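Protein disulfide isomerase (Pseudomonas aeruginosa, PDB 4N30) is probably a periplasmic thiol-disulfide oxidoreductase of the DsbA type that helps form or rearrange disulfide bonds in other proteins. Local coordinates at residues V86-H98 with D171-T183. Residues are numbered along the deposited sequence; the frame is centred on the assembly and turned at random.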
# COMPACT_ATOMS: atom_id res chain seq x y z
N VAL A 86 0.59 5.37 15.04
CA VAL A 86 0.07 5.39 13.65
C VAL A 86 0.60 4.18 12.92
O VAL A 86 1.81 3.84 13.10
CB VAL A 86 0.53 6.68 12.94
CG1 VAL A 86 -0.15 6.77 11.56
CG2 VAL A 86 0.19 7.92 13.78
N ASN A 87 -0.26 3.50 12.20
CA ASN A 87 0.22 2.40 11.33
C ASN A 87 -0.13 2.73 9.90
O ASN A 87 -0.66 3.81 9.60
CB ASN A 87 -0.29 1.04 11.86
CG ASN A 87 -1.76 0.89 11.72
OD1 ASN A 87 -2.44 1.51 10.94
ND2 ASN A 87 -2.29 -0.02 12.54
N LEU A 88 0.31 1.85 9.02
CA LEU A 88 0.24 2.08 7.56
C LEU A 88 -0.33 0.87 6.90
O LEU A 88 0.12 -0.27 7.20
CB LEU A 88 1.72 2.33 7.04
CG LEU A 88 1.89 2.32 5.53
CD1 LEU A 88 1.17 3.52 4.87
CD2 LEU A 88 3.35 2.48 5.19
N VAL A 89 -1.35 1.03 6.06
CA VAL A 89 -1.88 -0.07 5.28
C VAL A 89 -1.79 0.22 3.83
O VAL A 89 -2.24 1.34 3.39
CB VAL A 89 -3.35 -0.40 5.69
CG1 VAL A 89 -3.92 -1.46 4.77
CG2 VAL A 89 -3.39 -0.85 7.17
N TRP A 90 -1.12 -0.63 3.04
CA TRP A 90 -1.03 -0.40 1.61
C TRP A 90 -2.38 -0.71 1.00
O TRP A 90 -2.87 -1.85 1.24
CB TRP A 90 0.02 -1.35 1.02
CG TRP A 90 0.17 -1.30 -0.49
CD1 TRP A 90 -0.59 -1.95 -1.45
CD2 TRP A 90 1.15 -0.54 -1.24
NE1 TRP A 90 -0.12 -1.69 -2.68
CE2 TRP A 90 0.95 -0.86 -2.62
CE3 TRP A 90 2.22 0.28 -0.85
CZ2 TRP A 90 1.76 -0.34 -3.62
CZ3 TRP A 90 3.05 0.77 -1.86
CH2 TRP A 90 2.79 0.45 -3.22
N ARG A 91 -2.92 0.15 0.17
CA ARG A 91 -4.12 -0.13 -0.60
C ARG A 91 -3.78 -0.03 -2.06
O ARG A 91 -3.11 0.89 -2.52
CB ARG A 91 -5.22 0.90 -0.23
CG ARG A 91 -5.55 1.00 1.27
CD ARG A 91 -5.96 -0.30 1.91
NE ARG A 91 -7.24 -0.55 1.40
CZ ARG A 91 -8.39 -0.04 1.89
NH1 ARG A 91 -8.43 0.79 2.92
NH2 ARG A 91 -9.53 -0.35 1.26
N HIS A 92 -4.30 -0.92 -2.89
CA HIS A 92 -3.94 -0.94 -4.31
C HIS A 92 -4.68 0.05 -5.10
O HIS A 92 -5.94 0.00 -5.17
CB HIS A 92 -4.16 -2.36 -4.88
CG HIS A 92 -3.30 -3.35 -4.27
ND1 HIS A 92 -1.97 -3.45 -4.56
CD2 HIS A 92 -3.60 -4.39 -3.38
CE1 HIS A 92 -1.47 -4.48 -3.85
NE2 HIS A 92 -2.45 -5.03 -3.11
N LEU A 93 -3.94 0.86 -5.89
CA LEU A 93 -4.53 1.61 -6.94
C LEU A 93 -3.51 1.70 -8.06
O LEU A 93 -3.04 2.76 -8.42
CB LEU A 93 -4.96 2.98 -6.44
CG LEU A 93 -5.70 3.88 -7.44
CD1 LEU A 93 -6.99 3.18 -7.86
CD2 LEU A 93 -6.02 5.24 -6.83
N PRO A 94 -3.37 0.59 -8.82
CA PRO A 94 -2.56 0.65 -10.03
C PRO A 94 -3.27 1.53 -11.03
O PRO A 94 -4.44 1.29 -11.35
CB PRO A 94 -2.53 -0.83 -10.50
CG PRO A 94 -3.73 -1.45 -9.81
CD PRO A 94 -3.88 -0.76 -8.50
N LEU A 95 -2.61 2.51 -11.58
CA LEU A 95 -3.25 3.53 -12.44
C LEU A 95 -3.29 2.99 -13.85
O LEU A 95 -2.36 2.34 -14.32
CB LEU A 95 -2.48 4.85 -12.42
CG LEU A 95 -2.46 5.52 -11.02
CD1 LEU A 95 -1.59 6.78 -11.15
CD2 LEU A 95 -3.89 5.82 -10.57
N GLN A 96 -4.37 3.25 -14.56
CA GLN A 96 -4.54 2.72 -15.90
C GLN A 96 -3.38 3.10 -16.82
O GLN A 96 -2.99 2.27 -17.66
CB GLN A 96 -5.87 3.25 -16.50
CG GLN A 96 -6.24 2.61 -17.86
CD GLN A 96 -6.42 1.07 -17.81
OE1 GLN A 96 -6.93 0.54 -16.87
NE2 GLN A 96 -5.91 0.41 -18.86
N MET A 97 -2.79 4.31 -16.67
CA MET A 97 -1.69 4.70 -17.57
C MET A 97 -0.43 3.87 -17.34
O MET A 97 0.45 3.94 -18.20
CB MET A 97 -1.40 6.20 -17.40
CG MET A 97 -0.70 6.52 -16.06
SD MET A 97 -0.83 8.25 -15.72
CE MET A 97 0.24 8.36 -14.29
N HIS A 98 -0.37 3.12 -16.23
CA HIS A 98 0.72 2.22 -16.00
C HIS A 98 0.49 0.78 -16.44
O HIS A 98 1.39 -0.08 -16.28
CB HIS A 98 1.21 2.32 -14.54
CG HIS A 98 1.69 3.65 -14.16
ND1 HIS A 98 2.49 4.51 -14.89
CD2 HIS A 98 1.48 4.25 -12.95
CE1 HIS A 98 2.73 5.63 -14.14
NE2 HIS A 98 2.11 5.46 -12.97
N ASP A 171 -9.93 -2.89 -3.61
CA ASP A 171 -9.26 -1.61 -3.24
C ASP A 171 -9.45 -0.57 -4.33
O ASP A 171 -9.76 0.59 -4.00
CB ASP A 171 -7.76 -1.81 -3.06
CG ASP A 171 -7.36 -2.41 -1.76
OD1 ASP A 171 -8.22 -2.48 -0.81
OD2 ASP A 171 -6.13 -2.70 -1.59
N ILE A 172 -9.36 -0.96 -5.60
CA ILE A 172 -9.51 -0.01 -6.70
C ILE A 172 -10.94 0.55 -6.76
O ILE A 172 -11.21 1.78 -6.85
CB ILE A 172 -9.20 -0.69 -8.03
CG1 ILE A 172 -7.71 -1.03 -8.09
CG2 ILE A 172 -9.55 0.26 -9.21
CD1 ILE A 172 -7.48 -2.04 -9.24
N ASP A 173 -11.91 -0.33 -6.52
CA ASP A 173 -13.35 0.03 -6.53
C ASP A 173 -13.64 0.96 -5.38
O ASP A 173 -14.36 2.00 -5.57
CB ASP A 173 -14.26 -1.23 -6.41
CG ASP A 173 -14.25 -2.08 -7.65
OD1 ASP A 173 -13.70 -1.70 -8.70
OD2 ASP A 173 -14.80 -3.18 -7.41
N ILE A 174 -13.09 0.71 -4.19
CA ILE A 174 -13.25 1.61 -3.06
C ILE A 174 -12.64 2.95 -3.35
O ILE A 174 -13.25 4.03 -3.10
CB ILE A 174 -12.73 1.03 -1.75
CG1 ILE A 174 -13.60 -0.17 -1.35
CG2 ILE A 174 -12.64 2.07 -0.64
CD1 ILE A 174 -12.96 -0.98 -0.29
N ALA A 175 -11.40 2.94 -3.90
CA ALA A 175 -10.79 4.19 -4.30
C ALA A 175 -11.66 4.99 -5.21
O ALA A 175 -11.83 6.21 -4.98
CB ALA A 175 -9.39 3.94 -4.88
N ARG A 176 -12.21 4.38 -6.24
CA ARG A 176 -13.02 5.10 -7.21
C ARG A 176 -14.30 5.58 -6.56
O ARG A 176 -14.72 6.73 -6.87
CB ARG A 176 -13.26 4.23 -8.47
CG ARG A 176 -11.92 4.04 -9.25
CD ARG A 176 -12.11 3.54 -10.68
NE ARG A 176 -12.65 2.19 -10.59
CZ ARG A 176 -12.26 1.11 -11.28
NH1 ARG A 176 -11.26 1.20 -12.21
NH2 ARG A 176 -12.89 -0.03 -11.01
N SER A 177 -14.88 4.83 -5.67
CA SER A 177 -16.12 5.25 -4.93
C SER A 177 -15.83 6.47 -4.14
O SER A 177 -16.75 7.29 -3.81
CB SER A 177 -16.64 4.12 -4.02
OG SER A 177 -16.01 4.02 -2.77
N LYS A 178 -14.58 6.69 -3.70
CA LYS A 178 -14.18 7.85 -2.86
C LYS A 178 -13.67 8.92 -3.79
O LYS A 178 -13.23 9.97 -3.30
CB LYS A 178 -13.08 7.44 -1.88
CG LYS A 178 -13.56 6.57 -0.74
CD LYS A 178 -12.34 6.33 0.14
CE LYS A 178 -12.56 5.26 1.20
NZ LYS A 178 -12.88 6.03 2.43
N GLY A 179 -13.69 8.76 -5.09
CA GLY A 179 -13.21 9.83 -5.96
C GLY A 179 -11.69 9.95 -6.03
O GLY A 179 -11.16 10.99 -6.50
N ILE A 180 -10.97 8.92 -5.68
CA ILE A 180 -9.49 8.93 -5.70
C ILE A 180 -9.01 8.61 -7.11
O ILE A 180 -9.52 7.63 -7.75
CB ILE A 180 -8.97 7.85 -4.72
CG1 ILE A 180 -9.33 8.27 -3.32
CG2 ILE A 180 -7.44 7.79 -4.75
CD1 ILE A 180 -8.90 7.29 -2.20
N THR A 181 -8.17 9.41 -7.70
CA THR A 181 -7.75 9.22 -9.08
C THR A 181 -6.25 9.12 -9.24
O THR A 181 -5.81 8.83 -10.36
CB THR A 181 -8.26 10.39 -9.97
OG1 THR A 181 -7.45 11.52 -9.79
CG2 THR A 181 -9.73 10.76 -9.77
N ALA A 182 -5.44 9.50 -8.23
CA ALA A 182 -3.98 9.62 -8.41
C ALA A 182 -3.30 9.00 -7.21
O ALA A 182 -3.92 8.80 -6.19
CB ALA A 182 -3.54 11.08 -8.62
N THR A 183 -2.00 8.70 -7.37
CA THR A 183 -1.23 8.06 -6.31
C THR A 183 0.01 8.79 -5.99
O THR A 183 0.61 9.48 -6.88
CB THR A 183 -0.82 6.61 -6.68
OG1 THR A 183 -0.16 6.62 -7.94
CG2 THR A 183 -2.07 5.69 -6.83
O HOH W 1 -4.88 -3.67 0.59
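Asp171 holds the end of strand 86-92 through its carboxylate, bonding to Arg91 and His92, where residues 171-177, the last turns of helix 162-177 in this DsbA-type thioredoxin fold, run nearly perpendicular to the strand. OD2 takes the backbone N-H of His92 in a nearly straight bond (2.9 Å, 170°), while OD1 is gripped side-on by Arg91, whose NE (3.1 Å) and NH2 (3.2 Å) both converge on that one oxygen. OD1 lies in the guanidinium plane, yet both nitrogens reach it from the same face of the carboxylate, the two planes being 56° apart. Bends at chi2 and chi3 fold the arginine back to this position, and Asn59 on the adjacent strand takes its NH1. A water donates to both Asp171 OD2 and Trp90 O, adding a further link between carboxylate and strand. With two N-H donors on one oxygen, and an N-H and a water on the other, the carboxylate is firmly oriented and probably stays ionised.

Beyond the strand, Leu93 inserts its forked end among apolar groups of the helix and the turn after it. CG stands anti to the backbone N (chi1 -176°), which sends CD1 against Ala175 CB (3.9 Å) and Ile172 CG2, and CD2 against Ile180 CG2 (3.6 Å). Ile180 is placed there by the Schellman motif after the helix, in which Gly179 takes positive phi and Ile180 N bonds back to Ala175 O. Farther out, Pro94 CG rests on Ile172 CD1, the two side chains crossing at about a right angle.

Thr183, touching Cys66 and Cys69 of the probable CxxC redox motif, closes the contact: its CG2 packs against Leu93 O, and its OG1 meets Leu95 CD1 tip to tip at 3.5 Å.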